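Side-chain contacts in putative sugar ABC transporter (Yersinia enterocolitica subsp. enterocolitica 8081, PDB 5ULB), which probably serves as the periplasmic sugar-binding component of an ABC transporter, holding a methylthioribose-like ribofuranose in its cleft: residues E130-G133 with Q134-K137; P155-R158 with R159-A162; A162-A165 with L166-Q169; A181-S184 with D185-G188; T212-A215 with F216-A220. All coordinates share one frame; numbering follows the deposited sequence.

Overall arrangement
All five contacts are local and lie in one lobe of a two-lobed periplasmic binding protein. Contacts 2 and 3 follow one another on helix 154-169, sharing Ala162, and contact 1 lies on the adjoining helix 124-138, where Phe132 CD2 meets Leu166 CD1 at 3.7 Å. Contacts 4 and 5, centres 10 Å apart, join through Val186 CG1 and Phe216 CD1 (3.5 Å). Met156 CE, 3.7 Å from Trp213 CB, links contacts 2 and 5. Distance to the sugar divides the contacts: the side chains of Arg159, Trp213 and Val182 come within about 4 Å of it, whereas that of Ser131 (contact 1) is about 10 Å and those of Ala162 and Tyr163 (contact 3) about 13 Å away.

Contact 1: E130-G133 with Q134-K137; sequences ESFG and QLVK
Phe132 overlaps Val136, one helical turn on, obliquely, with CE2 3.9 Å from Val136 CG2. CG is anti to the backbone N (chi1 -170°), which brings the end of the ring back to the following turn although its CB starts away from it. On the other side of the ring, CD1 is 4.1 Å from Leu135 CD1, so two branched side chains meet the ring, both at a slant. In the backbone, Val136 N donates to Phe132 O and Lys137 N to Gly133 O, both at 3.0 Å, while Gln134 N is shared weakly between Glu130 O and Ser131 O. Lys137 is extended beyond CG, and its NZ donates to a water at 3.2 Å; the same water lies 2.8 Å from Gln134 OE1. Glu130 OE1 and Lys137 NZ remain 5.3 Å apart. The amide of Gln134 is turned by a bend at chi2, and its NE2 bonds Asp138. On the buried side Ser131 OG is bonded to Leu127 O and Trp210 NE1. Phe132 meets Tyr163 of helix 154-169 edge-to-face and touches Ile145 of strand 143-148, Leu135 packs on Tyr235 of strand 233-237, and helix 124-138 thus lies beside helix 154-169, both on the sheet.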
loop_
_atom_site.group_PDB
_atom_site.type_symbol
_atom_site.label_atom_id
_atom_site.label_comp_id
_atom_site.label_asym_id
_atom_site.label_seq_id
_atom_site.Cartn_x
_atom_site.Cartn_y
_atom_site.Cartn_z
ATOM N N GLU A 130 2.426 13.110 -8.540
ATOM C CA GLU A 130 1.916 14.050 -7.580
ATOM C C GLU A 130 2.872 14.371 -6.436
ATOM O O GLU A 130 2.879 15.432 -5.849
ATOM C CB GLU A 130 0.567 13.576 -7.061
ATOM C CG GLU A 130 -0.517 13.532 -8.101
ATOM C CD GLU A 130 -0.752 14.805 -9.011
ATOM O OE1 GLU A 130 -0.681 15.865 -8.567
ATOM O OE2 GLU A 130 -1.055 14.589 -10.249
ATOM N N SER A 131 3.683 13.381 -6.023
ATOM C CA SER A 131 4.585 13.537 -4.854
ATOM C C SER A 131 5.910 14.136 -5.287
ATOM O O SER A 131 6.295 15.250 -4.871
ATOM C CB SER A 131 4.778 12.186 -4.118
ATOM O OG SER A 131 5.320 11.194 -4.927
ATOM N N PHE A 132 6.599 13.427 -6.159
ATOM C CA PHE A 132 7.805 13.929 -6.740
ATOM C C PHE A 132 7.577 15.188 -7.585
ATOM O O PHE A 132 8.398 16.100 -7.609
ATOM C CB PHE A 132 8.580 12.846 -7.534
ATOM C CG PHE A 132 9.953 13.261 -7.955
ATOM C CD1 PHE A 132 10.927 13.429 -7.018
ATOM C CD2 PHE A 132 10.261 13.492 -9.304
ATOM C CE1 PHE A 132 12.143 13.800 -7.370
ATOM C CE2 PHE A 132 11.523 13.910 -9.652
ATOM C CZ PHE A 132 12.449 14.086 -8.660
ATOM N N GLY A 133 6.454 15.228 -8.282
ATOM C CA GLY A 133 6.152 16.435 -9.014
ATOM C C GLY A 133 5.975 17.626 -8.164
ATOM O O GLY A 133 6.294 18.750 -8.557
ATOM N N GLN A 134 5.442 17.484 -6.928
ATOM C CA GLN A 134 5.358 18.625 -5.990
ATOM C C GLN A 134 6.706 19.073 -5.609
ATOM O O GLN A 134 6.904 20.289 -5.449
ATOM C CB GLN A 134 4.521 18.284 -4.785
ATOM C CG GLN A 134 4.106 19.518 -3.991
ATOM C CD GLN A 134 3.170 20.475 -4.726
ATOM O OE1 GLN A 134 2.166 19.992 -5.372
ATOM N NE2 GLN A 134 3.528 21.701 -4.759
ATOM N N LEU A 135 7.641 18.167 -5.434
ATOM C CA LEU A 135 9.026 18.518 -5.142
ATOM C C LEU A 135 9.590 19.415 -6.269
ATOM O O LEU A 135 10.197 20.459 -6.131
ATOM C CB LEU A 135 9.840 17.254 -4.880
ATOM C CG LEU A 135 11.298 17.361 -4.413
ATOM C CD1 LEU A 135 11.739 15.983 -3.956
ATOM C CD2 LEU A 135 12.216 17.825 -5.494
ATOM N N VAL A 136 9.355 18.958 -7.499
ATOM C CA VAL A 136 9.845 19.700 -8.673
ATOM C C VAL A 136 9.266 21.075 -8.665
ATOM O O VAL A 136 9.986 22.053 -8.956
ATOM C CB VAL A 136 9.499 18.944 -9.946
ATOM C CG1 VAL A 136 9.778 19.808 -11.197
ATOM C CG2 VAL A 136 10.269 17.568 -10.043
ATOM N N LYS A 137 7.947 21.204 -8.476
ATOM C CA LYS A 137 7.251 22.506 -8.481
ATOM C C LYS A 137 7.866 23.374 -7.357
ATOM O O LYS A 137 8.205 24.541 -7.582
ATOM C CB LYS A 137 5.805 22.286 -8.189
ATOM C CG LYS A 137 4.980 21.700 -9.301
ATOM C CD LYS A 137 3.480 21.522 -8.885
ATOM C CE LYS A 137 2.669 20.928 -10.007
ATOM N NZ LYS A 137 1.326 20.625 -9.616
HETATM O O HOH W 1 0.564 17.183 -4.710
HETATM O O HOH W 2 1.750 18.254 -7.498
#

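Contact 2: P155-R158 with R159-A162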
loop_
_atom_site.group_PDB
_atom_site.type_symbol
_atom_site.label_atom_id
_atom_site.label_comp_id
_atom_site.label_asym_id
_atom_site.label_seq_id
_atom_site.Cartn_x
_atom_site.Cartn_y
_atom_site.Cartn_z
ATOM N N PRO A 155 5.372 -2.160 -7.282
ATOM C CA PRO A 155 5.133 -0.728 -7.150
ATOM C C PRO A 155 6.417 0.063 -7.235
ATOM O O PRO A 155 6.409 1.219 -7.744
ATOM C CB PRO A 155 4.498 -0.619 -5.768
ATOM C CG PRO A 155 4.891 -1.895 -5.023
ATOM C CD PRO A 155 4.843 -2.870 -6.090
HETATM N N MSE A 156 7.487 -0.480 -6.690
HETATM C CA MSE A 156 8.767 0.221 -6.691
HETATM C C MSE A 156 9.260 0.346 -8.110
HETATM O O MSE A 156 9.835 1.419 -8.486
HETATM C CB MSE A 156 9.771 -0.475 -5.802
HETATM C CG MSE A 156 9.422 -0.374 -4.314
HETATM SE SE MSE A 156 9.738 1.380 -3.690
HETATM C CE MSE A 156 8.589 1.365 -2.103
ATOM N N GLU A 157 9.152 -0.648 -8.936
ATOM C CA GLU A 157 9.669 -0.517 -10.286
ATOM C C GLU A 157 8.805 0.489 -11.100
ATOM O O GLU A 157 9.368 1.279 -11.882
ATOM C CB GLU A 157 9.843 -1.888 -10.926
ATOM C CG GLU A 157 11.039 -2.717 -10.259
ATOM C CD GLU A 157 12.562 -2.130 -10.314
ATOM O OE1 GLU A 157 13.410 -2.743 -9.476
ATOM O OE2 GLU A 157 12.949 -1.064 -11.156
ATOM N N ARG A 158 7.490 0.509 -10.883
ATOM C CA ARG A 158 6.681 1.508 -11.584
ATOM C C ARG A 158 6.946 2.922 -11.108
ATOM O O ARG A 158 6.974 3.868 -11.910
ATOM C CB ARG A 158 5.236 1.164 -11.407
ATOM C CG ARG A 158 4.750 -0.140 -12.164
ATOM C CD ARG A 158 3.244 -0.302 -11.964
ATOM N NE ARG A 158 2.792 -0.618 -10.699
ATOM C CZ ARG A 158 2.586 -1.886 -10.164
ATOM N NH1 ARG A 158 2.794 -2.994 -10.963
ATOM N NH2 ARG A 158 2.201 -2.049 -8.724
ATOM N N ARG A 159 7.151 3.110 -9.813
ATOM C CA ARG A 159 7.513 4.459 -9.288
ATOM C C ARG A 159 8.845 4.898 -9.832
ATOM O O ARG A 159 9.005 6.072 -10.217
ATOM C CB ARG A 159 7.510 4.445 -7.791
ATOM C CG ARG A 159 6.107 4.248 -7.231
ATOM C CD ARG A 159 5.979 3.875 -5.774
ATOM N NE ARG A 159 4.652 3.464 -5.453
ATOM C CZ ARG A 159 4.262 2.950 -4.305
ATOM N NH1 ARG A 159 5.041 2.985 -3.220
ATOM N NH2 ARG A 159 3.086 2.392 -4.208
ATOM N N GLN A 160 9.829 4.000 -9.902
ATOM C CA GLN A 160 11.140 4.364 -10.415
ATOM C C GLN A 160 11.025 4.775 -11.911
ATOM O O GLN A 160 11.682 5.743 -12.291
ATOM C CB GLN A 160 12.089 3.126 -10.322
ATOM C CG GLN A 160 13.485 3.320 -10.895
ATOM C CD GLN A 160 14.289 4.360 -10.134
ATOM O OE1 GLN A 160 14.021 4.683 -8.963
ATOM N NE2 GLN A 160 15.387 4.761 -10.737
ATOM N N ALA A 161 10.225 4.098 -12.695
ATOM C CA ALA A 161 10.092 4.461 -14.143
ATOM C C ALA A 161 9.493 5.881 -14.252
ATOM O O ALA A 161 9.973 6.693 -15.058
ATOM C CB ALA A 161 9.274 3.458 -14.909
ATOM N N ALA A 162 8.453 6.121 -13.453
ATOM C CA ALA A 162 7.831 7.445 -13.513
ATOM C C ALA A 162 8.793 8.537 -13.046
ATOM O O ALA A 162 8.828 9.679 -13.589
ATOM C CB ALA A 162 6.538 7.459 -12.721
#
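Pro155 CB lies over one face of the Arg159 guanidinium, 3.6 Å above its plane and offset toward the rim, with NH2 its nearest atom at 3.7 Å. Selenomethionine Met156 approaches the same group obliquely, its CE 4.1 Å from Arg159 NH1. That NH1 hydrogen-bonds O3 of the bound selenoribofuranose in either anomer, so the apolar contacts border a ligand-binding group. The chain of Arg159 is extended from CG to NE and runs back along the preceding turn, which the 3.1 Å approach of its CG to Pro155 O confirms. Pro155 O also takes the backbone N-H of Arg159, at 2.9 Å from its N, while the arginine's CG packs against it. Further out, Asp124 helps to hold the guanidinium: OD1 takes Arg159 NE, and OD2 takes Arg158 NE. Arg158 NH2 in turn pairs with Asp107, itself a pocket residue. Asp124 bridges the two arginines and probably offsets their like charges; their NH2 atoms are 6.4 Å apart. Met156 O also accepts from Trp149 NE1. The arrangement is that of the first turns of a helix in a beta-alpha-beta unit, after strand 143-148, facing the sugar cleft of the periplasmic binding protein fold.

Contact 3: A162-A165 with L166-Q169; sequences AYQA and LLKQ
Leu167 N reaches Tyr163 O at 2.9 Å, one of four successive i-to-i+4 hydrogen bonds that carry helix 154-169 through its last turns, the final one running from Gln169 N to Ala165 O at 3.1 Å. On this scaffold the side chain of Leu167 covers one face of the Tyr163 ring. Its CG stands 4.1 Å from the ring centroid and only 16° off the ring normal, a CH-pi contact by geometry. The two methyls then spread over different parts of the ring: CD1 comes to 3.6 Å from Tyr163 CE2, CD2 to 4.1 Å from Tyr163 CE1. Two first torsions make this possible. Tyr163 has CG anti to its N (chi1 165°), bringing the ring toward the next turn, and Leu167 has CG anti to the carbonyl carbon, so that it leans back over the ring. Gln164 adds a second neighbour to the same methyl. Its side chain bends at chi2, and Leu167 CD1 is 4.0 Å from Gln164 NE2, with OE1 equally near and CD hardly farther, so no single amide atom carries the touch. Tyr163 OH bonds Glu175 OE1 in strand 173-179, its ring meets Trp210 with the planes about 15° apart, and it packs on Ile145 of strand 143-148. Leu166 rests on Asn129 of helix 124-138.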
loop_
_atom_site.group_PDB
_atom_site.type_symbol
_atom_site.label_atom_id
_atom_site.label_comp_id
_atom_site.label_asym_id
_atom_site.label_seq_id
_atom_site.Cartn_x
_atom_site.Cartn_y
_atom_site.Cartn_z
ATOM N N ALA A 162 8.453 6.121 -13.453
ATOM C CA ALA A 162 7.831 7.445 -13.513
ATOM C C ALA A 162 8.793 8.537 -13.046
ATOM O O ALA A 162 8.828 9.679 -13.589
ATOM C CB ALA A 162 6.538 7.459 -12.721
ATOM N N TYR A 163 9.553 8.268 -11.991
ATOM C CA TYR A 163 10.583 9.140 -11.490
ATOM C C TYR A 163 11.635 9.420 -12.541
ATOM O O TYR A 163 12.043 10.611 -12.731
ATOM C CB TYR A 163 11.154 8.517 -10.233
ATOM C CG TYR A 163 12.492 9.074 -9.728
ATOM C CD1 TYR A 163 12.574 10.262 -8.964
ATOM C CD2 TYR A 163 13.649 8.381 -9.982
ATOM C CE1 TYR A 163 13.814 10.643 -8.463
ATOM C CE2 TYR A 163 14.887 8.820 -9.491
ATOM C CZ TYR A 163 14.903 9.966 -8.708
ATOM O OH TYR A 163 16.083 10.397 -8.168
ATOM N N GLN A 164 12.138 8.392 -13.234
ATOM C CA GLN A 164 13.162 8.623 -14.249
ATOM C C GLN A 164 12.612 9.536 -15.368
ATOM O O GLN A 164 13.359 10.380 -15.866
ATOM C CB GLN A 164 13.660 7.338 -14.825
ATOM C CG GLN A 164 14.565 6.534 -13.908
ATOM C CD GLN A 164 15.926 7.177 -13.585
ATOM O OE1 GLN A 164 16.489 6.964 -12.460
ATOM N NE2 GLN A 164 16.451 7.911 -14.528
ATOM N N ALA A 165 11.316 9.380 -15.726
ATOM C CA ALA A 165 10.774 10.335 -16.678
ATOM C C ALA A 165 10.785 11.776 -16.220
ATOM O O ALA A 165 11.057 12.723 -17.012
ATOM C CB ALA A 165 9.417 9.840 -17.129
ATOM N N LEU A 166 10.498 12.002 -14.935
ATOM C CA LEU A 166 10.570 13.361 -14.410
ATOM C C LEU A 166 11.977 13.870 -14.288
ATOM O O LEU A 166 12.216 15.105 -14.452
ATOM C CB LEU A 166 9.852 13.461 -13.065
ATOM C CG LEU A 166 8.339 13.277 -13.198
ATOM C CD1 LEU A 166 7.621 13.181 -11.857
ATOM C CD2 LEU A 166 7.669 14.383 -14.066
ATOM N N LEU A 167 12.975 13.011 -13.999
ATOM C CA LEU A 167 14.365 13.467 -14.005
ATOM C C LEU A 167 14.784 13.873 -15.406
ATOM O O LEU A 167 15.511 14.852 -15.577
ATOM C CB LEU A 167 15.310 12.333 -13.596
ATOM C CG LEU A 167 15.314 11.994 -12.077
ATOM C CD1 LEU A 167 16.454 10.930 -11.917
ATOM C CD2 LEU A 167 15.533 13.167 -11.164
ATOM N N LYS A 168 14.308 13.167 -16.422
ATOM C CA LYS A 168 14.667 13.490 -17.813
ATOM C C LYS A 168 14.047 14.877 -18.169
ATOM O O LYS A 168 14.670 15.739 -18.845
ATOM C CB LYS A 168 14.220 12.409 -18.734
ATOM C CG LYS A 168 14.697 12.568 -20.120
ATOM C CD LYS A 168 14.260 11.360 -21.029
ATOM C CE LYS A 168 15.450 10.495 -21.438
ATOM N NZ LYS A 168 16.431 11.380 -22.147
ATOM N N GLN A 169 12.851 15.153 -17.651
ATOM C CA GLN A 169 12.174 16.427 -17.955
ATOM C C GLN A 169 12.879 17.575 -17.271
ATOM O O GLN A 169 12.859 18.665 -17.816
ATOM C CB GLN A 169 10.716 16.385 -17.488
ATOM C CG GLN A 169 9.656 15.689 -18.229
ATOM C CD GLN A 169 8.248 15.945 -17.635
ATOM O OE1 GLN A 169 8.028 16.789 -16.862
ATOM N NE2 GLN A 169 7.279 15.242 -18.179
#

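Contact 4: A181-S184 with D185-G188; sequences AVSS and DVQG
Ser183 and Asp185 form an ST turn that leads straight into the N-cap of helix 186-200. The turn is closed by Asp185 N donating to Ser183 OG at 3.1 Å, with an N-H...O angle of 152°. The hydroxyl is set for this by its first torsion (chi1 75°), which holds OG between the serine's own N and carbonyl carbon. Ser184 has a similar torsion, and its OG lies 3.4 Å from Asp185 N, but the angle there is too poor for a bond; the two serine hydroxyls thus have unequal parts in fixing the turn. Asp185 points its carboxylate off in another direction, away from the loop and along the start of the helix, so that its backbone N serves the turn while its side chain serves the cap.

Val186 folds back over the loop. Its CG2, beside the backbone N, comes to 3.5 Å from Ser183 O and 3.7 Å from Ser183 N; CG2 also comes to 3.8 Å from Ala181 O, with CG1 a little farther. The methyl therefore covers the backbone of the loop, and Ser183 N is buried there without any polar partner in the model. Val182 stands at the ligand side, touching Phe153 and Trp213, and Ser184 touches Asn58. The carboxylate of Asp185 is probably stabilised by the positive end of the helix dipole and by its capping bond. Gly188 N donates to Asp185 OD1 at 2.9 Å, arriving 56° out of the carboxylate plane.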
loop_
_atom_site.group_PDB
_atom_site.type_symbol
_atom_site.label_atom_id
_atom_site.label_comp_id
_atom_site.label_asym_id
_atom_site.label_seq_id
_atom_site.Cartn_x
_atom_site.Cartn_y
_atom_site.Cartn_z
ATOM N N ALA A 181 15.823 -0.444 2.280
ATOM C CA ALA A 181 15.737 -1.905 2.314
ATOM C C ALA A 181 14.518 -2.287 3.092
ATOM O O ALA A 181 14.034 -1.547 3.978
ATOM C CB ALA A 181 16.998 -2.447 3.015
ATOM N N VAL A 182 14.031 -3.497 2.823
ATOM C CA VAL A 182 13.028 -4.081 3.678
ATOM C C VAL A 182 13.713 -4.886 4.807
ATOM O O VAL A 182 14.647 -5.625 4.531
ATOM C CB VAL A 182 12.129 -5.058 2.872
ATOM C CG1 VAL A 182 11.095 -5.763 3.775
ATOM C CG2 VAL A 182 11.428 -4.313 1.744
ATOM N N SER A 183 13.312 -4.658 6.020
ATOM C CA SER A 183 13.840 -5.327 7.210
ATOM C C SER A 183 12.736 -5.307 8.269
ATOM O O SER A 183 11.686 -4.728 8.095
ATOM C CB SER A 183 15.111 -4.585 7.767
ATOM O OG SER A 183 14.766 -3.374 8.432
ATOM N N SER A 184 13.047 -5.876 9.462
ATOM C CA SER A 184 12.106 -5.822 10.590
ATOM C C SER A 184 12.039 -4.453 11.254
ATOM O O SER A 184 11.275 -4.244 12.221
ATOM C CB SER A 184 12.432 -6.902 11.593
ATOM O OG SER A 184 13.674 -6.605 12.147
ATOM N N ASP A 185 12.897 -3.549 10.922
ATOM C CA ASP A 185 12.848 -2.206 11.494
ATOM C C ASP A 185 13.176 -1.174 10.390
ATOM O O ASP A 185 14.310 -0.576 10.386
ATOM C CB ASP A 185 13.883 -2.080 12.635
ATOM C CG ASP A 185 13.819 -0.743 13.375
ATOM O OD1 ASP A 185 12.854 0.115 13.103
ATOM O OD2 ASP A 185 14.829 -0.460 14.179
ATOM N N VAL A 186 12.213 -0.950 9.499
ATOM C CA VAL A 186 12.501 -0.068 8.364
ATOM C C VAL A 186 12.705 1.330 8.852
ATOM O O VAL A 186 13.529 2.051 8.354
ATOM C CB VAL A 186 11.414 -0.203 7.279
ATOM C CG1 VAL A 186 11.575 0.858 6.176
ATOM C CG2 VAL A 186 11.274 -1.578 6.652
ATOM N N GLN A 187 11.917 1.779 9.823
ATOM C CA GLN A 187 12.107 3.135 10.335
ATOM C C GLN A 187 13.499 3.407 10.882
ATOM O O GLN A 187 14.135 4.384 10.573
ATOM C CB GLN A 187 11.046 3.446 11.322
ATOM C CG GLN A 187 9.648 3.357 10.698
ATOM C CD GLN A 187 8.602 3.639 11.823
ATOM O OE1 GLN A 187 8.572 4.762 12.479
ATOM N NE2 GLN A 187 7.661 2.684 11.982
ATOM N N GLY A 188 13.962 2.488 11.789
ATOM C CA GLY A 188 15.251 2.689 12.360
ATOM C C GLY A 188 16.391 2.550 11.462
ATOM O O GLY A 188 17.340 3.313 11.493
#

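Contact 5: T212-A215 with F216-A220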
loop_
_atom_site.group_PDB
_atom_site.type_symbol
_atom_site.label_atom_id
_atom_site.label_comp_id
_atom_site.label_asym_id
_atom_site.label_seq_id
_atom_site.Cartn_x
_atom_site.Cartn_y
_atom_site.Cartn_z
ATOM N N THR A 212 9.446 6.856 -1.242
ATOM C CA THR A 212 8.508 6.088 -2.057
ATOM C C THR A 212 7.620 5.159 -1.278
ATOM O O THR A 212 6.715 4.589 -1.810
ATOM C CB THR A 212 9.247 5.301 -3.109
ATOM O OG1 THR A 212 10.083 4.306 -2.512
ATOM C CG2 THR A 212 10.040 6.193 -4.031
ATOM N N TRP A 213 7.827 5.128 0.053
ATOM C CA TRP A 213 7.025 4.336 0.979
ATOM C C TRP A 213 7.093 5.045 2.317
ATOM O O TRP A 213 8.182 5.451 2.718
ATOM C CB TRP A 213 7.616 2.930 1.144
ATOM C CG TRP A 213 7.076 1.964 2.147
ATOM C CD1 TRP A 213 5.866 1.845 2.708
ATOM C CD2 TRP A 213 7.810 0.763 2.517
ATOM N NE1 TRP A 213 5.801 0.659 3.488
ATOM C CE2 TRP A 213 6.977 -0.010 3.360
ATOM C CE3 TRP A 213 9.123 0.363 2.311
ATOM C CZ2 TRP A 213 7.452 -1.225 3.889
ATOM C CZ3 TRP A 213 9.556 -0.869 2.816
ATOM C CH2 TRP A 213 8.682 -1.606 3.615
ATOM N N ASP A 214 5.996 5.221 2.995
ATOM C CA ASP A 214 6.033 6.035 4.208
ATOM C C ASP A 214 6.824 5.373 5.347
ATOM O O ASP A 214 7.257 6.089 6.259
ATOM C CB ASP A 214 4.686 6.504 4.721
ATOM C CG ASP A 214 3.693 5.430 5.162
ATOM O OD1 ASP A 214 3.946 4.262 4.861
ATOM O OD2 ASP A 214 2.688 5.887 5.826
ATOM N N ALA A 215 7.083 4.041 5.270
ATOM C CA ALA A 215 8.021 3.465 6.236
ATOM C C ALA A 215 9.374 4.073 6.120
ATOM O O ALA A 215 10.066 4.299 7.136
ATOM C CB ALA A 215 8.076 1.935 6.036
ATOM N N PHE A 216 9.838 4.326 4.909
ATOM C CA PHE A 216 11.074 5.034 4.698
ATOM C C PHE A 216 10.965 6.480 5.159
ATOM O O PHE A 216 11.872 6.952 5.870
ATOM C CB PHE A 216 11.486 5.024 3.203
ATOM C CG PHE A 216 11.778 3.681 2.576
ATOM C CD1 PHE A 216 12.399 2.657 3.265
ATOM C CD2 PHE A 216 11.473 3.436 1.229
ATOM C CE1 PHE A 216 12.735 1.475 2.636
ATOM C CE2 PHE A 216 11.794 2.270 0.602
ATOM C CZ PHE A 216 12.431 1.295 1.312
ATOM N N THR A 217 9.925 7.180 4.785
ATOM C CA THR A 217 9.820 8.578 5.098
ATOM C C THR A 217 9.768 8.783 6.609
ATOM O O THR A 217 10.362 9.747 7.092
ATOM C CB THR A 217 8.576 9.163 4.448
ATOM O OG1 THR A 217 8.565 8.757 3.066
ATOM C CG2 THR A 217 8.566 10.678 4.530
ATOM N N GLN A 218 9.118 7.870 7.350
ATOM C CA GLN A 218 9.134 7.999 8.792
ATOM C C GLN A 218 10.544 7.969 9.340
ATOM O O GLN A 218 10.866 8.718 10.308
ATOM C CB GLN A 218 8.295 6.875 9.389
ATOM C CG GLN A 218 6.801 7.015 9.216
ATOM C CD GLN A 218 6.025 5.722 9.377
ATOM O OE1 GLN A 218 6.621 4.638 9.700
ATOM N NE2 GLN A 218 4.732 5.779 9.124
ATOM N N GLY A 219 11.360 7.058 8.824
ATOM C CA GLY A 219 12.734 7.030 9.307
ATOM C C GLY A 219 13.514 8.240 8.927
ATOM O O GLY A 219 14.358 8.803 9.689
ATOM N N ALA A 220 13.344 8.721 7.659
ATOM C CA ALA A 220 14.021 9.983 7.279
ATOM C C ALA A 220 13.596 11.120 8.139
ATOM O O ALA A 220 14.447 11.945 8.485
ATOM C CB ALA A 220 13.742 10.271 5.834
#
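Trp213 presents its ring edge to the face of Phe216 while Ala215 covers one face of the indole. Ala215 CB sits 3.5 Å above the indole plane, over its centre. At the in-plane edge the benzene part of the indole meets Phe216, and Trp213 CE3 approaches Phe216 CZ to 3.6 Å, offset toward the rim of the phenyl face. The six-membered ring of Trp213 and the Phe216 ring stand at 75°, centroids 4.9 Å apart, which defines a T-shaped (edge-to-face) pair. Near the phenyl plane, Thr212 OG1 reaches Phe216 CD2 at 4.1 Å; the hydroxyl's polar partner is Leu148 O. The pair depends on two torsions: the indole CG is anti to the backbone N (chi1 173°), whereas CG of Phe216 is anti to its carbonyl carbon and swings back toward the helix start.

Trp213 is the N-cap residue, and its carbonyl O accepts Thr217 N at 3.2 Å. Asp214 and Gln218 lie side by side pointing the same way, with Asp214 OD2 and Gln218 NE2 3.9 Å apart and their flat groups 44° out of parallel. Gln218 NE2 instead bonds Asp243 OD1 and Asp32 OD2. Trp213 and Thr212 line the sugar pocket, and Asp214 N bonds the pocket residue Asp238. Behind them Phe216 packs on Thr190 of helix 186-200 and Leu148 of strand 143-148, and Thr217 OG1 bonds Ser236 OG on strand 233-237.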